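Local coordinates for 2,3-dihydroxybenzoate-AMP ligase (Bacillus subtilis, PDB 1MDB), which belongs to the ANL superfamily of AMP-binding enzymes and holds adenosine monophosphate and 2,3-dihydroxybenzoic acid in this model, at residues A[179-184]-A[203-208]; A[487-492]-A[504-509]; A[79-84]-A[126-131]; A[433-438]-A[469-474]. All coordinates share one frame; numbering follows the deposited sequence.

Contact 1 (A[179-184]-A[203-208]); sequences VKSSDV and THDDYI
Ser181 and Asp205 meet in the tightly packed part of this contact, where a loop abuts the first turn of helix 204-218. Asp205 N donates to Ser181 O at 2.9 Å. Their side chains converge too, but the strongest polar partners are Glu25 O for Ser181 OG and Gly24 N for Asp205 OD1. His204 extends the packing: with CG anti to its carbonyl carbon (chi1 -59°), the ring reaches the loop and CD2 comes 3.2 Å from Asp183 O, which sits at the ring edge. The bond from His204 N to Asp183 O is weak, at 3.4 Å. Val179 CG1 touches His204 NE2 at 3.5 Å, and a water in the ring plane bridges NE2 and Val184 O.

The open side belongs to Lys180, which is exposed and has its CB pointing away from the helix segment, with the partly exposed Ser182 nearby. Lys180 N binds Asp183 OD2 at 2.8 Å from above the carboxylate plane, bracing the type I turn 180-183.

On the helix side, Thr203 OG1 accepts from Asp206 N at 3.2 Å, and Thr203 N donates to Asp206 OD1 at 2.6 Å. This reciprocal pair is the capping box of a helix N terminus.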
loop_
_atom_site.group_PDB
_atom_site.type_symbol
_atom_site.label_atom_id
_atom_site.label_comp_id
_atom_site.label_asym_id
_atom_site.label_seq_id
_atom_site.Cartn_x
_atom_site.Cartn_y
_atom_site.Cartn_z
ATOM N N VAL A 179 12.408 -24.494 3.561
ATOM C CA VAL A 179 11.824 -23.229 3.964
ATOM C C VAL A 179 10.546 -23.577 4.715
ATOM O O VAL A 179 9.689 -24.285 4.190
ATOM C CB VAL A 179 11.454 -22.342 2.752
ATOM C CG1 VAL A 179 10.870 -21.031 3.240
ATOM C CG2 VAL A 179 12.677 -22.085 1.886
ATOM N N LYS A 180 10.431 -23.085 5.942
ATOM C CA LYS A 180 9.262 -23.342 6.765
ATOM C C LYS A 180 8.183 -22.283 6.584
ATOM O O LYS A 180 8.467 -21.105 6.363
ATOM C CB LYS A 180 9.653 -23.399 8.240
ATOM C CG LYS A 180 10.621 -24.509 8.607
ATOM C CD LYS A 180 10.980 -24.387 10.076
ATOM C CE LYS A 180 12.024 -25.394 10.497
ATOM N NZ LYS A 180 12.373 -25.175 11.930
ATOM N N SER A 181 6.940 -22.723 6.688
ATOM C CA SER A 181 5.785 -21.854 6.555
ATOM C C SER A 181 5.805 -20.799 7.653
ATOM O O SER A 181 5.205 -19.734 7.515
ATOM C CB SER A 181 4.504 -22.682 6.678
ATOM O OG SER A 181 3.536 -22.251 5.742
ATOM N N SER A 182 6.498 -21.103 8.746
ATOM C CA SER A 182 6.577 -20.185 9.872
ATOM C C SER A 182 7.757 -19.214 9.790
ATOM O O SER A 182 7.889 -18.325 10.630
ATOM C CB SER A 182 6.651 -20.979 11.181
ATOM O OG SER A 182 7.765 -21.852 11.181
ATOM N N ASP A 183 8.613 -19.379 8.786
ATOM C CA ASP A 183 9.765 -18.494 8.637
ATOM C C ASP A 183 9.325 -17.116 8.139
ATOM O O ASP A 183 8.285 -16.981 7.488
ATOM C CB ASP A 183 10.783 -19.058 7.622
ATOM C CG ASP A 183 11.475 -20.336 8.098
ATOM O OD1 ASP A 183 11.571 -20.567 9.322
ATOM O OD2 ASP A 183 11.952 -21.103 7.231
ATOM N N VAL A 184 10.111 -16.091 8.455
ATOM C CA VAL A 184 9.804 -14.764 7.948
ATOM C C VAL A 184 10.036 -14.917 6.451
ATOM O O VAL A 184 11.026 -15.520 6.034
ATOM C CB VAL A 184 10.775 -13.695 8.490
ATOM C CG1 VAL A 184 10.577 -12.393 7.733
ATOM C CG2 VAL A 184 10.546 -13.486 9.994
ATOM N N THR A 203 5.539 -13.490 7.785
ATOM C CA THR A 203 5.861 -14.900 7.572
ATOM C C THR A 203 4.973 -15.437 6.447
ATOM O O THR A 203 3.979 -14.808 6.083
ATOM C CB THR A 203 5.619 -15.748 8.861
ATOM O OG1 THR A 203 4.217 -15.779 9.165
ATOM C CG2 THR A 203 6.377 -15.149 10.060
ATOM N N HIS A 204 5.346 -16.588 5.894
ATOM C CA HIS A 204 4.586 -17.210 4.820
ATOM C C HIS A 204 3.164 -17.476 5.297
ATOM O O HIS A 204 2.196 -17.120 4.626
ATOM C CB HIS A 204 5.219 -18.548 4.400
ATOM C CG HIS A 204 6.636 -18.439 3.917
ATOM N ND1 HIS A 204 6.980 -18.548 2.585
ATOM C CD2 HIS A 204 7.795 -18.256 4.590
ATOM C CE1 HIS A 204 8.290 -18.436 2.459
ATOM N NE2 HIS A 204 8.809 -18.259 3.662
ATOM N N ASP A 205 3.040 -18.110 6.459
ATOM C CA ASP A 205 1.722 -18.427 7.005
ATOM C C ASP A 205 0.809 -17.226 7.226
ATOM O O ASP A 205 -0.336 -17.220 6.767
ATOM C CB ASP A 205 1.845 -19.182 8.337
ATOM C CG ASP A 205 1.992 -20.678 8.147
ATOM O OD1 ASP A 205 1.247 -21.245 7.316
ATOM O OD2 ASP A 205 2.841 -21.287 8.833
ATOM N N ASP A 206 1.290 -16.207 7.930
ATOM C CA ASP A 206 0.414 -15.073 8.188
ATOM C C ASP A 206 0.108 -14.260 6.931
ATOM O O ASP A 206 -0.998 -13.767 6.786
ATOM C CB ASP A 206 0.970 -14.179 9.317
ATOM C CG ASP A 206 1.991 -13.157 8.831
ATOM O OD1 ASP A 206 3.209 -13.369 9.023
ATOM O OD2 ASP A 206 1.564 -12.136 8.255
ATOM N N TYR A 207 1.053 -14.156 5.996
ATOM C CA TYR A 207 0.778 -13.373 4.785
ATOM C C TYR A 207 -0.146 -14.124 3.833
ATOM O O TYR A 207 -1.104 -13.559 3.310
ATOM C CB TYR A 207 2.063 -13.010 4.041
ATOM C CG TYR A 207 1.950 -11.715 3.242
ATOM C CD1 TYR A 207 1.734 -10.500 3.889
ATOM C CD2 TYR A 207 2.076 -11.705 1.857
ATOM C CE1 TYR A 207 1.650 -9.306 3.179
ATOM C CE2 TYR A 207 1.994 -10.508 1.131
ATOM C CZ TYR A 207 1.782 -9.314 1.801
ATOM O OH TYR A 207 1.703 -8.123 1.113
ATOM N N ILE A 208 0.139 -15.399 3.599
ATOM C CA ILE A 208 -0.704 -16.169 2.704
ATOM C C ILE A 208 -2.150 -16.188 3.233
ATOM O O ILE A 208 -3.108 -16.175 2.460
ATOM C CB ILE A 208 -0.118 -17.591 2.501
ATOM C CG1 ILE A 208 1.257 -17.458 1.820
ATOM C CG2 ILE A 208 -1.060 -18.431 1.638
ATOM C CD1 ILE A 208 2.024 -18.752 1.646
HETATM O O HOH W 1 11.698 -17.537 3.942
#

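Contact 2 (A[487-492]-A[504-509]); sequences ELKAFL and DRVEFV
Lys489 reaches from its helix to Asp504, just before strand 505-508, while Leu488, one residue earlier, packs on Val506 and Phe508. The lysine can be followed outward. Its CB is directed at the strand, and CG stands beside the backbone N, anti to the carbonyl carbon (chi1 -65°). From there the chain runs fully extended, with CG and CD bridging the gap and making no close contact with the strand segment. The first to touch is CE, 4.3 Å from Val506 CG2 and 3.8 Å from Asp504 O. At the tip, NZ donates to the same Asp504 O at 3.0 Å, approaching from above the carbonyl plane, 58° out of it, and so not on a lone pair. The Asp504 carboxylate turns the other way, to partners that include Arg435.

The long reach follows from the axis separation of 9.9 Å between helix 487-492 and strand 505-508, the spacing of a helix layered on a sheet. Helix 485-494 is the crossover of a beta-alpha-beta unit that joins the parallel neighbours 469-478 and 505-508 in the C-terminal domain.

Further along the strand, Leu488 and Phe508 meet tip to tip: Leu488 CD1 lies 4.0 Å from Phe508 CZ, oblique to the ring. The same methyl is 4.3 Å from Val506 CG1. Arg505 has its CB pointing away from the helix, and its NE and NH2 both grip Glu507 OE2, side-on and in the guanidinium plane, with NE at 2.7 Å. The other oxygen, Glu507 OE1, forms a salt bridge with Lys532.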
loop_
_atom_site.group_PDB
_atom_site.type_symbol
_atom_site.label_atom_id
_atom_site.label_comp_id
_atom_site.label_asym_id
_atom_site.label_seq_id
_atom_site.Cartn_x
_atom_site.Cartn_y
_atom_site.Cartn_z
ATOM N N GLU A 487 -14.410 32.868 -1.868
ATOM C CA GLU A 487 -15.529 32.180 -2.498
ATOM C C GLU A 487 -15.712 30.802 -1.865
ATOM O O GLU A 487 -16.834 30.331 -1.698
ATOM C CB GLU A 487 -15.261 32.027 -3.997
ATOM C CG GLU A 487 -16.411 31.457 -4.812
ATOM C CD GLU A 487 -16.019 31.197 -6.265
ATOM O OE1 GLU A 487 -15.242 32.004 -6.830
ATOM O OE2 GLU A 487 -16.495 30.192 -6.841
ATOM N N LEU A 488 -14.605 30.160 -1.503
ATOM C CA LEU A 488 -14.682 28.828 -0.905
ATOM C C LEU A 488 -15.158 28.871 0.538
ATOM O O LEU A 488 -15.929 28.014 0.968
ATOM C CB LEU A 488 -13.326 28.121 -0.991
ATOM C CG LEU A 488 -12.913 27.725 -2.413
ATOM C CD1 LEU A 488 -11.582 26.996 -2.381
ATOM C CD2 LEU A 488 -14.001 26.844 -3.025
ATOM N N LYS A 489 -14.687 29.867 1.282
ATOM C CA LYS A 489 -15.080 30.035 2.673
ATOM C C LYS A 489 -16.576 30.340 2.732
ATOM O O LYS A 489 -17.296 29.814 3.584
ATOM C CB LYS A 489 -14.281 31.173 3.311
ATOM C CG LYS A 489 -12.787 30.885 3.408
ATOM C CD LYS A 489 -12.029 32.029 4.055
ATOM C CE LYS A 489 -10.534 31.743 4.055
ATOM N NZ LYS A 489 -9.731 32.801 4.723
ATOM N N ALA A 490 -17.039 31.186 1.818
ATOM C CA ALA A 490 -18.450 31.547 1.763
ATOM C C ALA A 490 -19.278 30.305 1.440
ATOM O O ALA A 490 -20.351 30.083 2.013
ATOM C CB ALA A 490 -18.668 32.612 0.708
ATOM N N PHE A 491 -18.764 29.493 0.522
ATOM C CA PHE A 491 -19.426 28.258 0.115
ATOM C C PHE A 491 -19.656 27.375 1.343
ATOM O O PHE A 491 -20.745 26.815 1.541
ATOM C CB PHE A 491 -18.543 27.511 -0.892
ATOM C CG PHE A 491 -19.097 26.175 -1.324
ATOM C CD1 PHE A 491 -20.091 26.099 -2.294
ATOM C CD2 PHE A 491 -18.616 24.996 -0.764
ATOM C CE1 PHE A 491 -20.597 24.866 -2.701
ATOM C CE2 PHE A 491 -19.119 23.752 -1.167
ATOM C CZ PHE A 491 -20.111 23.689 -2.136
ATOM N N LEU A 492 -18.620 27.251 2.167
ATOM C CA LEU A 492 -18.702 26.427 3.364
ATOM C C LEU A 492 -19.624 27.070 4.389
ATOM O O LEU A 492 -20.311 26.382 5.143
ATOM C CB LEU A 492 -17.307 26.226 3.961
ATOM C CG LEU A 492 -16.345 25.452 3.048
ATOM C CD1 LEU A 492 -14.947 25.406 3.657
ATOM C CD2 LEU A 492 -16.885 24.043 2.841
ATOM N N ASP A 504 -8.679 28.626 7.717
ATOM C CA ASP A 504 -8.244 29.995 7.975
ATOM C C ASP A 504 -7.525 30.496 6.739
ATOM O O ASP A 504 -7.555 31.683 6.415
ATOM C CB ASP A 504 -7.273 30.044 9.151
ATOM C CG ASP A 504 -7.942 29.751 10.463
ATOM O OD1 ASP A 504 -8.781 30.571 10.878
ATOM O OD2 ASP A 504 -7.633 28.705 11.071
ATOM N N ARG A 505 -6.877 29.576 6.038
ATOM C CA ARG A 505 -6.123 29.948 4.853
ATOM C C ARG A 505 -6.290 28.970 3.695
ATOM O O ARG A 505 -6.413 27.763 3.902
ATOM C CB ARG A 505 -4.652 30.080 5.233
ATOM C CG ARG A 505 -3.728 30.391 4.081
ATOM C CD ARG A 505 -2.389 30.870 4.599
ATOM N NE ARG A 505 -1.438 31.059 3.516
ATOM C CZ ARG A 505 -0.341 31.804 3.608
ATOM N NH1 ARG A 505 -0.064 32.437 4.737
ATOM N NH2 ARG A 505 0.486 31.903 2.576
ATOM N N VAL A 506 -6.287 29.500 2.477
ATOM C CA VAL A 506 -6.440 28.685 1.274
ATOM C C VAL A 506 -5.254 28.824 0.321
ATOM O O VAL A 506 -4.885 29.937 -0.060
ATOM C CB VAL A 506 -7.719 29.072 0.509
ATOM C CG1 VAL A 506 -7.800 28.293 -0.795
ATOM C CG2 VAL A 506 -8.948 28.801 1.377
ATOM N N GLU A 507 -4.660 27.695 -0.061
ATOM C CA GLU A 507 -3.528 27.696 -0.984
ATOM C C GLU A 507 -3.877 26.913 -2.244
ATOM O O GLU A 507 -4.274 25.754 -2.169
ATOM C CB GLU A 507 -2.295 27.061 -0.337
ATOM C CG GLU A 507 -1.630 27.879 0.749
ATOM C CD GLU A 507 -1.031 29.171 0.237
ATOM O OE1 GLU A 507 -0.526 29.186 -0.898
ATOM O OE2 GLU A 507 -1.046 30.169 0.982
ATOM N N PHE A 508 -3.741 27.548 -3.401
ATOM C CA PHE A 508 -4.031 26.864 -4.650
ATOM C C PHE A 508 -2.744 26.317 -5.260
ATOM O O PHE A 508 -1.737 27.018 -5.346
ATOM C CB PHE A 508 -4.734 27.804 -5.626
ATOM C CG PHE A 508 -6.082 28.246 -5.154
ATOM C CD1 PHE A 508 -6.247 29.483 -4.541
ATOM C CD2 PHE A 508 -7.183 27.395 -5.264
ATOM C CE1 PHE A 508 -7.488 29.866 -4.038
ATOM C CE2 PHE A 508 -8.428 27.765 -4.764
ATOM C CZ PHE A 508 -8.582 29.003 -4.149
ATOM N N VAL A 509 -2.778 25.044 -5.647
ATOM C CA VAL A 509 -1.627 24.381 -6.250
ATOM C C VAL A 509 -2.119 23.506 -7.389
ATOM O O VAL A 509 -3.315 23.220 -7.488
ATOM C CB VAL A 509 -0.881 23.471 -5.240
ATOM C CG1 VAL A 509 -0.247 24.313 -4.132
ATOM C CG2 VAL A 509 -1.851 22.426 -4.662
#

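Contact 3 (A[79-84]-A[126-131]); sequences VVQLPN and YIIPDA
In a mixed beta sheet, the parallel neighbours 77-80 and 125-132 lie side by side, with Val79 paired to Tyr126 and Val80 to Ile127. Ile127 bonds to the residues on either side of Val80: its N donates to Val79 O at 2.9 Å, and its O accepts from Gln81 N, also at 2.9 Å. Val79 and Tyr126 share one face of the sheet, Val80 and Ile127 the other. Helices 86-98 and 111-120 and strand 101-104 fall between the two strands in sequence, the alternation of an alpha/beta fold, and 77-80 also pairs with 101-104, so it is an inner strand.

Beyond the pairing, Gln81 supplies a buried polar link. Its CG is anti to the backbone N (chi1 177°) and the chain is extended, bringing OE1 to the ring edge of Tyr126, where OH donates to it at 2.6 Å. NE2 is held by Leu106 O and His109 O. Ile128 CG2 covers one face of the same ring, offset toward its rim.

Pro129 has no N-H to continue the pattern, and Gln81 O meets its CD at 3.2 Å instead. Leu82 CD2 packs on Pro129 CD at 3.6 Å, and Pro83 CD lies 3.7 Å from Pro129 CG.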
loop_
_atom_site.group_PDB
_atom_site.type_symbol
_atom_site.label_atom_id
_atom_site.label_comp_id
_atom_site.label_asym_id
_atom_site.label_seq_id
_atom_site.Cartn_x
_atom_site.Cartn_y
_atom_site.Cartn_z
ATOM N N VAL A 79 17.281 -6.155 -0.846
ATOM C CA VAL A 79 16.478 -4.986 -1.159
ATOM C C VAL A 79 16.072 -5.054 -2.617
ATOM O O VAL A 79 16.924 -5.058 -3.512
ATOM C CB VAL A 79 17.254 -3.681 -0.903
ATOM C CG1 VAL A 79 16.342 -2.471 -1.127
ATOM C CG2 VAL A 79 17.793 -3.668 0.517
ATOM N N VAL A 80 14.765 -5.142 -2.847
ATOM C CA VAL A 80 14.204 -5.204 -4.195
ATOM C C VAL A 80 13.505 -3.871 -4.486
ATOM O O VAL A 80 12.607 -3.450 -3.754
ATOM C CB VAL A 80 13.166 -6.367 -4.328
ATOM C CG1 VAL A 80 12.716 -6.513 -5.783
ATOM C CG2 VAL A 80 13.767 -7.680 -3.834
ATOM N N GLN A 81 13.938 -3.190 -5.534
ATOM C CA GLN A 81 13.331 -1.915 -5.912
ATOM C C GLN A 81 13.030 -1.920 -7.409
ATOM O O GLN A 81 13.704 -1.251 -8.195
ATOM C CB GLN A 81 14.265 -0.748 -5.556
ATOM C CG GLN A 81 13.741 0.625 -5.979
ATOM C CD GLN A 81 14.710 1.751 -5.650
ATOM O OE1 GLN A 81 15.926 1.573 -5.732
ATOM N NE2 GLN A 81 14.178 2.917 -5.299
ATOM N N LEU A 82 12.005 -2.675 -7.791
ATOM C CA LEU A 82 11.614 -2.804 -9.197
ATOM C C LEU A 82 10.276 -2.157 -9.504
ATOM O O LEU A 82 9.411 -2.060 -8.643
ATOM C CB LEU A 82 11.545 -4.284 -9.587
ATOM C CG LEU A 82 12.868 -5.050 -9.548
ATOM C CD1 LEU A 82 12.615 -6.522 -9.810
ATOM C CD2 LEU A 82 13.836 -4.456 -10.574
ATOM N N PRO A 83 10.084 -1.718 -10.754
ATOM C CA PRO A 83 8.819 -1.085 -11.141
ATOM C C PRO A 83 7.817 -2.200 -11.367
ATOM O O PRO A 83 8.032 -3.340 -10.949
ATOM C CB PRO A 83 9.156 -0.364 -12.450
ATOM C CG PRO A 83 10.688 -0.599 -12.668
ATOM C CD PRO A 83 10.986 -1.851 -11.908
ATOM N N ASN A 84 6.731 -1.889 -12.054
ATOM C CA ASN A 84 5.736 -2.906 -12.331
ATOM C C ASN A 84 6.154 -3.680 -13.589
ATOM O O ASN A 84 5.646 -3.423 -14.680
ATOM C CB ASN A 84 4.368 -2.251 -12.539
ATOM C CG ASN A 84 3.751 -1.747 -11.238
ATOM O OD1 ASN A 84 4.422 -1.655 -10.207
ATOM N ND2 ASN A 84 2.465 -1.412 -11.288
ATOM N N TYR A 126 21.166 -5.913 -3.879
ATOM C CA TYR A 126 20.288 -4.793 -4.218
ATOM C C TYR A 126 19.860 -5.084 -5.639
ATOM O O TYR A 126 20.707 -5.241 -6.523
ATOM C CB TYR A 126 21.083 -3.482 -4.154
ATOM C CG TYR A 126 20.349 -2.194 -4.521
ATOM C CD1 TYR A 126 21.060 -1.097 -5.006
ATOM C CD2 TYR A 126 18.974 -2.059 -4.355
ATOM C CE1 TYR A 126 20.430 0.096 -5.317
ATOM C CE2 TYR A 126 18.332 -0.866 -4.661
ATOM C CZ TYR A 126 19.070 0.211 -5.143
ATOM O OH TYR A 126 18.464 1.413 -5.436
ATOM N N ILE A 127 18.555 -5.182 -5.859
ATOM C CA ILE A 127 18.023 -5.482 -7.188
ATOM C C ILE A 127 17.223 -4.311 -7.771
ATOM O O ILE A 127 16.226 -3.871 -7.189
ATOM C CB ILE A 127 17.141 -6.738 -7.130
ATOM C CG1 ILE A 127 17.969 -7.913 -6.588
ATOM C CG2 ILE A 127 16.589 -7.059 -8.514
ATOM C CD1 ILE A 127 17.201 -9.235 -6.496
ATOM N N ILE A 128 17.666 -3.825 -8.930
ATOM C CA ILE A 128 17.038 -2.686 -9.601
ATOM C C ILE A 128 16.865 -2.873 -11.108
ATOM O O ILE A 128 17.454 -3.775 -11.713
ATOM C CB ILE A 128 17.898 -1.414 -9.462
ATOM C CG1 ILE A 128 19.322 -1.717 -9.945
ATOM C CG2 ILE A 128 17.898 -0.908 -8.025
ATOM C CD1 ILE A 128 20.175 -0.486 -10.173
ATOM N N PRO A 129 16.026 -2.031 -11.733
ATOM C CA PRO A 129 15.839 -2.139 -13.183
ATOM C C PRO A 129 16.953 -1.238 -13.720
ATOM O O PRO A 129 17.597 -0.536 -12.934
ATOM C CB PRO A 129 14.450 -1.538 -13.394
ATOM C CG PRO A 129 14.404 -0.448 -12.336
ATOM C CD PRO A 129 15.018 -1.139 -11.127
ATOM N N ASP A 130 17.217 -1.247 -15.021
ATOM C CA ASP A 130 18.258 -0.362 -15.534
ATOM C C ASP A 130 17.780 1.081 -15.428
ATOM O O ASP A 130 18.473 1.951 -14.905
ATOM C CB ASP A 130 18.603 -0.684 -16.998
ATOM C CG ASP A 130 17.384 -1.021 -17.839
ATOM O OD1 ASP A 130 16.264 -0.594 -17.490
ATOM O OD2 ASP A 130 17.550 -1.711 -18.868
ATOM N N ALA A 131 16.579 1.330 -15.927
ATOM C CA ALA A 131 16.004 2.667 -15.890
ATOM C C ALA A 131 14.490 2.561 -15.936
ATOM O O ALA A 131 13.937 1.657 -16.554
ATOM C CB ALA A 131 16.512 3.498 -17.065
#

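Contact 4 (A[433-438]-A[469-474]); sequences INRGGE and GERSCV
Glu470 carries this contact by reaching its extended side chain along Asn434 to the backbone of Ile433 and Asn434. The backbone places Glu470 CB 3.1 Å from Asn434 O; a chi1 of -105°, which departs from a staggered position, and the extended chain then carry the carboxylate to Asn434 N. That N donates to Glu470 OE1 at 3.0 Å, from above the carboxylate plane (42° out of it). The next residue makes a backbone approach, Arg435 CA lying 3.4 Å from Glu470 O in a CA-H...O contact.

Ile433 faces the strand with its CG2 branch, anti to the backbone N, and this methyl reaches 4.2 Å from Ser472 CB. It also passes the carboxylate, with Glu470 OE1 3.9 Å from Ile433 CG2.

The two arginines meet at their ends. Both chains are extended from CG to NE, and they bring Arg435 NH2 to within 3.3 Å of Arg471 NH1, two donors that cannot bond to each other. The guanidinium planes stand 88° apart. Asp504 OD1 takes a salt bridge from each of these nitrogens, which probably offsets the repulsion, while Arg471 NE turns to Asp465.

Past Arg435 the chain reverses through Gly436 and Gly437, both at positive phi, with weak bonds running each way between the backbones of Arg435 and Glu438. This is a tight two-residue beta hairpin linking strands 433-434 and 439-440, set against the start of strand 469-478. The Gly436-Gly437 hairpin is consistent with the glycine-containing A8 loop of ANL enzymes.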
loop_
_atom_site.group_PDB
_atom_site.type_symbol
_atom_site.label_atom_id
_atom_site.label_comp_id
_atom_site.label_asym_id
_atom_site.label_seq_id
_atom_site.Cartn_x
_atom_site.Cartn_y
_atom_site.Cartn_z
ATOM N N ILE A 433 -6.377 18.593 13.381
ATOM C CA ILE A 433 -6.052 20.000 13.485
ATOM C C ILE A 433 -6.684 20.528 14.762
ATOM O O ILE A 433 -7.899 20.478 14.934
ATOM C CB ILE A 433 -6.579 20.782 12.273
ATOM C CG1 ILE A 433 -5.989 20.192 10.987
ATOM C CG2 ILE A 433 -6.219 22.259 12.409
ATOM C CD1 ILE A 433 -6.584 20.749 9.722
ATOM N N ASN A 434 -5.844 21.000 15.670
ATOM C CA ASN A 434 -6.314 21.542 16.931
ATOM C C ASN A 434 -6.239 23.062 16.847
ATOM O O ASN A 434 -5.240 23.680 17.220
ATOM C CB ASN A 434 -5.452 20.999 18.070
ATOM C CG ASN A 434 -5.506 19.479 18.156
ATOM O OD1 ASN A 434 -6.560 18.895 18.428
ATOM N ND2 ASN A 434 -4.370 18.829 17.907
ATOM N N ARG A 435 -7.307 23.652 16.323
ATOM C CA ARG A 435 -7.391 25.095 16.155
ATOM C C ARG A 435 -7.904 25.790 17.410
ATOM O O ARG A 435 -9.052 25.596 17.814
ATOM C CB ARG A 435 -8.309 25.428 14.982
ATOM C CG ARG A 435 -8.441 26.917 14.717
ATOM C CD ARG A 435 -9.387 27.185 13.578
ATOM N NE ARG A 435 -9.335 28.577 13.154
ATOM C CZ ARG A 435 -9.743 29.606 13.888
ATOM N NH1 ARG A 435 -10.247 29.410 15.097
ATOM N NH2 ARG A 435 -9.640 30.838 13.411
ATOM N N GLY A 436 -7.039 26.597 18.018
ATOM C CA GLY A 436 -7.400 27.335 19.216
ATOM C C GLY A 436 -8.276 26.603 20.213
ATOM O O GLY A 436 -9.275 27.156 20.676
ATOM N N GLY A 437 -7.918 25.363 20.543
ATOM C CA GLY A 437 -8.697 24.604 21.509
ATOM C C GLY A 437 -9.935 23.924 20.950
ATOM O O GLY A 437 -10.930 23.739 21.657
ATOM N N GLU A 438 -9.878 23.558 19.676
ATOM C CA GLU A 438 -10.987 22.883 19.019
ATOM C C GLU A 438 -10.392 21.876 18.054
ATOM O O GLU A 438 -9.503 22.210 17.273
ATOM C CB GLU A 438 -11.849 23.888 18.244
ATOM C CG GLU A 438 -12.597 24.884 19.114
ATOM C CD GLU A 438 -13.958 24.380 19.553
ATOM O OE1 GLU A 438 -14.058 23.207 19.967
ATOM O OE2 GLU A 438 -14.928 25.167 19.490
ATOM N N GLY A 469 -2.000 28.738 18.625
ATOM C CA GLY A 469 -1.207 27.525 18.598
ATOM C C GLY A 469 -1.210 26.908 17.212
ATOM O O GLY A 469 -0.157 26.601 16.650
ATOM N N GLU A 470 -2.408 26.746 16.660
ATOM C CA GLU A 470 -2.593 26.162 15.340
ATOM C C GLU A 470 -3.767 26.786 14.614
ATOM O O GLU A 470 -4.808 27.077 15.218
ATOM C CB GLU A 470 -2.881 24.660 15.453
ATOM C CG GLU A 470 -1.744 23.730 15.082
ATOM C CD GLU A 470 -2.118 22.257 15.267
ATOM O OE1 GLU A 470 -3.166 21.826 14.727
ATOM O OE2 GLU A 470 -1.354 21.533 15.946
ATOM N N ARG A 471 -3.594 26.995 13.319
ATOM C CA ARG A 471 -4.673 27.494 12.478
ATOM C C ARG A 471 -4.787 26.447 11.394
ATOM O O ARG A 471 -4.019 25.488 11.380
ATOM C CB ARG A 471 -4.356 28.861 11.868
ATOM C CG ARG A 471 -4.911 30.016 12.688
ATOM C CD ARG A 471 -4.722 31.341 11.979
ATOM N NE ARG A 471 -4.989 32.448 12.884
ATOM C CZ ARG A 471 -6.156 33.072 12.991
ATOM N NH1 ARG A 471 -7.185 32.700 12.234
ATOM N NH2 ARG A 471 -6.292 34.066 13.855
ATOM N N SER A 472 -5.727 26.621 10.480
ATOM C CA SER A 472 -5.908 25.636 9.428
ATOM C C SER A 472 -5.704 26.198 8.032
ATOM O O SER A 472 -6.158 27.301 7.720
ATOM C CB SER A 472 -7.311 25.049 9.523
ATOM O OG SER A 472 -8.262 26.016 9.129
ATOM N N CYS A 473 -5.035 25.412 7.193
ATOM C CA CYS A 473 -4.764 25.786 5.806
ATOM C C CYS A 473 -5.205 24.652 4.899
ATOM O O CYS A 473 -4.847 23.497 5.137
ATOM C CB CYS A 473 -3.267 26.024 5.597
ATOM S SG CYS A 473 -2.815 26.520 3.913
ATOM N N VAL A 474 -5.992 24.961 3.875
ATOM C CA VAL A 474 -6.424 23.925 2.939
ATOM C C VAL A 474 -5.790 24.137 1.574
ATOM O O VAL A 474 -5.892 25.218 0.988
ATOM C CB VAL A 474 -7.973 23.884 2.752
ATOM C CG1 VAL A 474 -8.498 25.208 2.187
ATOM C CG2 VAL A 474 -8.333 22.756 1.812
#

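From the N terminus, contact 3 comes first, closing a loop of 41 residues between neighbouring parallel strands. Contact 1 follows and closes a short loop of 18 residues, bringing the approach to strand 184-189 against the start of helix 204-218. Both lie in the AMP-binding portion of the chain, their centres 24 Å apart. Much later, contact 4 closes 30 residues and contact 2 only 11. All four are in series, so none encloses or crosses another. Contacts 2 and 4 touch through neighbouring strands of one sheet, where Arg505 O and Val474 N, 2.8 Å apart, are probably hydrogen-bonded. Contact 1 lies across the chain's centre from this pair.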